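Local coordinates for protein ciona betagamma-crystallin (Ciona intestinalis, PDB 2BV2) that serves as a structural component of the neuroectodermal visual system and binds two calcium ions in a single betagamma-crystallin domain, at residues G1-L5 with E40-V46; V9-G13 with S35-V39. Residues are numbered along the deposited sequence.

Contact 1: residues G1-L5 with E40-V46; sequences GKIIL and ESGTWFV. With SO4 (sulfate ion), chain F.
Residues Gly1-Leu5 run as an extended strand from Lys2, antiparallel to the end of the strand that finishes at Ser41. Lys2 pairs with Ser41 as a hydrogen-bonded pair, with CA atoms 5.1 Å apart. Lys2 N donates to Ser41 O (3.0 Å). Lys2 O accepts twice, from Glu40 N (2.9 Å) and from Ser41 N (3.3 Å). Glu40, with phi/psi -78/-43, and Ser41 thus face one residue in a classic beta bulge. Ser41 O also has a second donor, Trp44 NE1 at 3.1 Å, and the CA of Gly1 lies 3.5 Å from this oxygen.

Gly42 (phi/psi 85/164) then turns the chain away. Its CA is 4.2 Å from Gly1 CA, and a CB here would clash with Gly1. Gly42 N donates to O1 of a sulfate (2.7 Å), probably from the crystallisation liquor. Residues 42-43 carry the chain out of one sheet of the betagamma-crystallin sandwich and into the other, where one Greek key motif passes to the next. Strands 2-5 and 44-46 therefore lie in facing sheets, with axes 9.5 Å apart at 31°.

Trp44 (chi1 m, chi2 82°) points back between them. Ile3 (t, t) covers one ring face: its CG2 sits 3.7 Å from the six-membered-ring centroid, almost on the normal. Gly1 C meets the ring edge, 3.6 Å from Trp44 CZ2. Deeper in, Ile3 CD1 touches Val46 CG1 at 4.1 Å. On the outer side Lys2 CD lies 3.9 Å from Glu40 CG, and Ile4 CD1 lies 3.3 Å from Glu40 OE2.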
loop_
_atom_site.group_PDB
_atom_site.type_symbol
_atom_site.label_atom_id
_atom_site.label_comp_id
_atom_site.label_asym_id
_atom_site.label_seq_id
_atom_site.Cartn_x
_atom_site.Cartn_y
_atom_site.Cartn_z
ATOM N N GLY A 1 3.116 -2.451 13.615
ATOM C CA GLY A 1 2.612 -2.862 12.285
ATOM C C GLY A 1 3.734 -2.844 11.270
ATOM O O GLY A 1 4.675 -2.064 11.390
ATOM N N LYS A 2 3.637 -3.709 10.268
ATOM C CA LYS A 2 4.605 -3.729 9.183
ATOM C C LYS A 2 3.877 -4.058 7.897
ATOM O O LYS A 2 3.184 -5.063 7.810
ATOM C CB LYS A 2 5.691 -4.755 9.454
ATOM C CG LYS A 2 6.762 -4.890 8.364
ATOM C CD LYS A 2 7.770 -5.982 8.710
ATOM C CE LYS A 2 8.524 -5.672 9.999
ATOM N NZ LYS A 2 9.443 -6.769 10.408
ATOM N N ILE A 3 4.061 -3.203 6.899
ATOM C CA ILE A 3 3.468 -3.412 5.576
ATOM C C ILE A 3 4.584 -3.286 4.550
ATOM O O ILE A 3 5.504 -2.466 4.702
ATOM C CB ILE A 3 2.345 -2.406 5.301
ATOM C CG1 ILE A 3 1.538 -2.814 4.066
ATOM C CG2 ILE A 3 2.902 -1.000 5.134
ATOM C CD1 ILE A 3 0.331 -1.924 3.830
ATOM N N ILE A 4 4.516 -4.113 3.515
ATOM C CA ILE A 4 5.474 -4.072 2.409
ATOM C C ILE A 4 4.717 -3.829 1.099
ATOM O O ILE A 4 3.844 -4.624 0.712
ATOM C CB ILE A 4 6.269 -5.368 2.308
ATOM C CG1 ILE A 4 7.001 -5.661 3.620
ATOM C CG2 ILE A 4 7.262 -5.300 1.164
ATOM C CD1 ILE A 4 7.424 -7.112 3.759
ATOM N N LEU A 5 5.086 -2.740 0.421
ATOM C CA LEU A 5 4.467 -2.322 -0.826
ATOM C C LEU A 5 5.368 -2.747 -1.965
ATOM O O LEU A 5 6.580 -2.592 -1.863
ATOM C CB LEU A 5 4.344 -0.807 -0.859
ATOM C CG LEU A 5 3.647 -0.111 0.319
ATOM C CD1 LEU A 5 3.658 1.383 0.116
ATOM C CD2 LEU A 5 2.222 -0.601 0.574
ATOM N N GLU A 40 2.556 -7.799 6.926
ATOM C CA GLU A 40 3.175 -8.751 7.851
ATOM C C GLU A 40 2.485 -8.730 9.207
ATOM O O GLU A 40 2.223 -9.779 9.790
ATOM C CB GLU A 40 4.659 -8.451 8.025
ATOM C CG GLU A 40 5.448 -8.444 6.727
ATOM C CD GLU A 40 5.695 -9.830 6.159
ATOM O OE1 GLU A 40 5.088 -10.811 6.636
ATOM O OE2 GLU A 40 6.514 -9.939 5.221
ATOM N N SER A 41 2.186 -7.526 9.698
ATOM C CA SER A 41 1.489 -7.346 10.964
ATOM C C SER A 41 0.732 -6.041 10.946
ATOM O O SER A 41 1.061 -5.148 10.183
ATOM C CB SER A 41 2.495 -7.333 12.120
ATOM O OG SER A 41 3.464 -6.315 11.927
ATOM N N GLY A 42 -0.280 -5.945 11.804
ATOM C CA GLY A 42 -1.075 -4.752 11.951
ATOM C C GLY A 42 -2.198 -4.700 10.948
ATOM O O GLY A 42 -2.216 -5.470 9.983
ATOM N N THR A 43 -3.163 -3.823 11.213
ATOM C CA THR A 43 -4.196 -3.493 10.236
ATOM C C THR A 43 -3.811 -2.140 9.642
ATOM O O THR A 43 -3.367 -1.249 10.366
ATOM C CB THR A 43 -5.602 -3.428 10.856
ATOM O OG1 THR A 43 -5.934 -4.696 11.444
ATOM C CG2 THR A 43 -6.633 -3.103 9.784
ATOM N N TRP A 44 -3.939 -2.023 8.322
ATOM C CA TRP A 44 -3.508 -0.836 7.564
ATOM C C TRP A 44 -4.625 -0.347 6.672
ATOM O O TRP A 44 -5.377 -1.147 6.144
ATOM C CB TRP A 44 -2.298 -1.187 6.700
ATOM C CG TRP A 44 -1.067 -1.454 7.528
ATOM C CD1 TRP A 44 -0.743 -2.602 8.149
ATOM C CD2 TRP A 44 -0.005 -0.537 7.784
ATOM N NE1 TRP A 44 0.451 -2.460 8.821
ATOM C CE2 TRP A 44 0.930 -1.200 8.598
ATOM C CE3 TRP A 44 0.244 0.789 7.407
ATOM C CZ2 TRP A 44 2.101 -0.593 9.035
ATOM C CZ3 TRP A 44 1.401 1.392 7.843
ATOM C CH2 TRP A 44 2.314 0.705 8.652
ATOM N N PHE A 45 -4.742 0.972 6.538
ATOM C CA PHE A 45 -5.577 1.563 5.514
ATOM C C PHE A 45 -4.666 2.160 4.456
ATOM O O PHE A 45 -3.743 2.909 4.765
ATOM C CB PHE A 45 -6.461 2.665 6.102
ATOM C CG PHE A 45 -7.559 2.147 6.987
ATOM C CD1 PHE A 45 -8.764 1.720 6.450
ATOM C CD2 PHE A 45 -7.388 2.095 8.361
ATOM C CE1 PHE A 45 -9.782 1.246 7.267
ATOM C CE2 PHE A 45 -8.407 1.623 9.188
ATOM C CZ PHE A 45 -9.600 1.193 8.635
ATOM N N VAL A 46 -4.944 1.857 3.199
ATOM C CA VAL A 46 -4.182 2.436 2.118
ATOM C C VAL A 46 -5.133 3.298 1.296
ATOM O O VAL A 46 -6.288 2.956 1.136
ATOM C CB VAL A 46 -3.474 1.359 1.251
ATOM C CG1 VAL A 46 -2.483 0.584 2.107
ATOM C CG2 VAL A 46 -4.469 0.438 0.588
HETATM S S SO4 F . -0.201 -8.224 15.052
HETATM O O1 SO4 F . -0.710 -7.244 14.099
HETATM O O2 SO4 F . -1.271 -8.630 15.953
HETATM O O3 SO4 F . 0.302 -9.390 14.330
HETATM O O4 SO4 F . 0.899 -7.637 15.811
#

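Contact 2: residues V9-G13 with S35-V39; sequences VEFGG and SSIIV. With CA (calcium ion), chain C.
Two consecutive non-glycine residues, Glu10 (phi/psi 57/31) and Phe11 (64/32), adopt the left-handed helical conformation. They form a tight turn closed by Gly12 N to Val9 O at 3.3 Å. After Gly12, Gly13 has positive phi (73/-162), which favours glycine. This loop, between strands 2-6 and 15-18, folds over the start of strand 36-41. Val9 and Ser36 have the nearest CA atoms, 4.8 Å apart. The aromatic-X4-aromatic-X-Gly pattern from Phe6 through Phe11 to Gly13 marks the folded hairpin of a crystallin Greek key.

Ser36 (chi1 p) points toward the turn. Its OG accepts from Phe11 N at 2.9 Å and is also hydrogen-bonded to Asp8 O. The Phe11 ring (chi1 -36°, chi2 107°) stands across the strand, with a face toward Ile38. Ile38 CD1 sits over that face, 4.2 Å from the centroid. Phe11 CD2 is 3.5 Å from Ile38 CG1, and Phe11 CE2 is 3.4 Å from Ile37 O near the ring plane.

Ser35 and Ser36 share one partner, Phe6 on the neighbouring strand, as a classic beta bulge. Ser35 CB lies 3.5 Å from Val9 N. Its OG (chi1 m) binds calcium at 2.4 Å, and water 1 binds the ion at 2.3 Å. Glu7, Ile33 and Asp75 complete the site, while Ser35 OG also hydrogen-bonds Asp74. Neighbouring serines thus do different work: one hydroxyl ligates the metal, the other ties the hairpin to the sheet.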
loop_
_atom_site.group_PDB
_atom_site.type_symbol
_atom_site.label_atom_id
_atom_site.label_comp_id
_atom_site.label_asym_id
_atom_site.label_seq_id
_atom_site.Cartn_x
_atom_site.Cartn_y
_atom_site.Cartn_z
ATOM N N VAL A 9 2.810 -6.701 -9.548
ATOM C CA VAL A 9 1.951 -7.766 -9.064
ATOM C C VAL A 9 2.769 -8.982 -8.608
ATOM O O VAL A 9 3.954 -9.163 -8.962
ATOM C CB VAL A 9 0.889 -8.204 -10.121
ATOM C CG1 VAL A 9 0.025 -7.041 -10.508
ATOM C CG2 VAL A 9 1.539 -8.839 -11.332
ATOM N N GLU A 10 2.126 -9.822 -7.798
ATOM C CA GLU A 10 2.757 -11.059 -7.326
ATOM C C GLU A 10 4.065 -10.802 -6.588
ATOM O O GLU A 10 4.975 -11.633 -6.620
ATOM C CB GLU A 10 2.944 -12.053 -8.484
ATOM C CG GLU A 10 1.618 -12.473 -9.134
ATOM C CD GLU A 10 0.769 -13.416 -8.260
ATOM O OE1 GLU A 10 1.236 -13.855 -7.186
ATOM O OE2 GLU A 10 -0.376 -13.731 -8.663
ATOM N N PHE A 11 4.143 -9.645 -5.927
ATOM C CA PHE A 11 5.262 -9.307 -5.027
ATOM C C PHE A 11 6.612 -9.208 -5.750
ATOM O O PHE A 11 7.676 -9.426 -5.180
ATOM C CB PHE A 11 5.295 -10.278 -3.852
ATOM C CG PHE A 11 3.935 -10.687 -3.410
ATOM C CD1 PHE A 11 3.466 -11.954 -3.678
ATOM C CD2 PHE A 11 3.076 -9.757 -2.851
ATOM C CE1 PHE A 11 2.181 -12.313 -3.315
ATOM C CE2 PHE A 11 1.785 -10.098 -2.518
ATOM C CZ PHE A 11 1.341 -11.377 -2.729
ATOM N N GLY A 12 6.538 -8.790 -6.995
ATOM C CA GLY A 12 7.718 -8.505 -7.793
ATOM C C GLY A 12 8.134 -7.044 -7.781
ATOM O O GLY A 12 7.435 -6.155 -7.252
ATOM N N GLY A 13 9.283 -6.785 -8.390
ATOM C CA GLY A 13 9.748 -5.424 -8.567
ATOM C C GLY A 13 10.245 -4.796 -7.287
ATOM O O GLY A 13 10.530 -5.484 -6.301
ATOM N N SER A 35 1.398 -2.270 -7.017
ATOM C CA SER A 35 0.584 -3.263 -7.676
ATOM C C SER A 35 0.375 -4.550 -6.848
ATOM O O SER A 35 -0.452 -5.362 -7.209
ATOM C CB SER A 35 1.210 -3.579 -9.032
ATOM O OG SER A 35 1.230 -2.440 -9.882
ATOM N N SER A 36 1.152 -4.764 -5.774
ATOM C CA SER A 36 0.836 -5.792 -4.790
ATOM C C SER A 36 1.349 -5.384 -3.407
ATOM O O SER A 36 2.167 -4.455 -3.280
ATOM C CB SER A 36 1.433 -7.138 -5.195
ATOM O OG SER A 36 2.846 -7.096 -5.264
ATOM N N ILE A 37 0.853 -6.079 -2.384
ATOM C CA ILE A 37 1.091 -5.702 -0.987
ATOM C C ILE A 37 1.155 -6.934 -0.107
ATOM O O ILE A 37 0.387 -7.863 -0.296
ATOM C CB ILE A 37 -0.031 -4.763 -0.435
ATOM C CG1 ILE A 37 -0.056 -3.414 -1.171
ATOM C CG2 ILE A 37 0.140 -4.534 1.076
ATOM C CD1 ILE A 37 -1.197 -2.510 -0.704
ATOM N N ILE A 38 2.080 -6.933 0.856
ATOM C CA ILE A 38 2.094 -7.913 1.918
ATOM C C ILE A 38 1.961 -7.170 3.238
ATOM O O ILE A 38 2.768 -6.282 3.545
ATOM C CB ILE A 38 3.387 -8.741 1.937
ATOM C CG1 ILE A 38 3.450 -9.598 0.664
ATOM C CG2 ILE A 38 3.449 -9.599 3.231
ATOM C CD1 ILE A 38 4.687 -10.457 0.535
ATOM N N VAL A 39 0.934 -7.508 4.017
ATOM C CA VAL A 39 0.852 -6.998 5.387
ATOM C C VAL A 39 1.412 -8.076 6.301
ATOM O O VAL A 39 0.817 -9.140 6.437
ATOM C CB VAL A 39 -0.589 -6.631 5.788
ATOM C CG1 VAL A 39 -0.651 -6.173 7.236
ATOM C CG2 VAL A 39 -1.149 -5.534 4.896
HETATM CA CA CA C . 3.000 -1.054 -10.671
HETATM O O HOH W 1 1.882 -1.252 -12.707
#

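In the fold
Both contacts use strand 36-41. Contact 2 takes its beginning and contact 1 its end, and contact 2 is nested in the chain closed by contact 1. Their centres are about 12 Å apart. They meet through a probable hydrogen bond from Ile4 N to Ile38 O (2.8 Å) and through packing of Ile3 on Ile37 and of Trp44 on Val39. Both are partly buried. Contact 1 reaches into the apolar interior between the sheets and otherwise relies on backbone pairing. Contact 2 lies on the outer side, where a loop folds over the sheet through a serine hydroxyl and an aromatic ring, beside a calcium site.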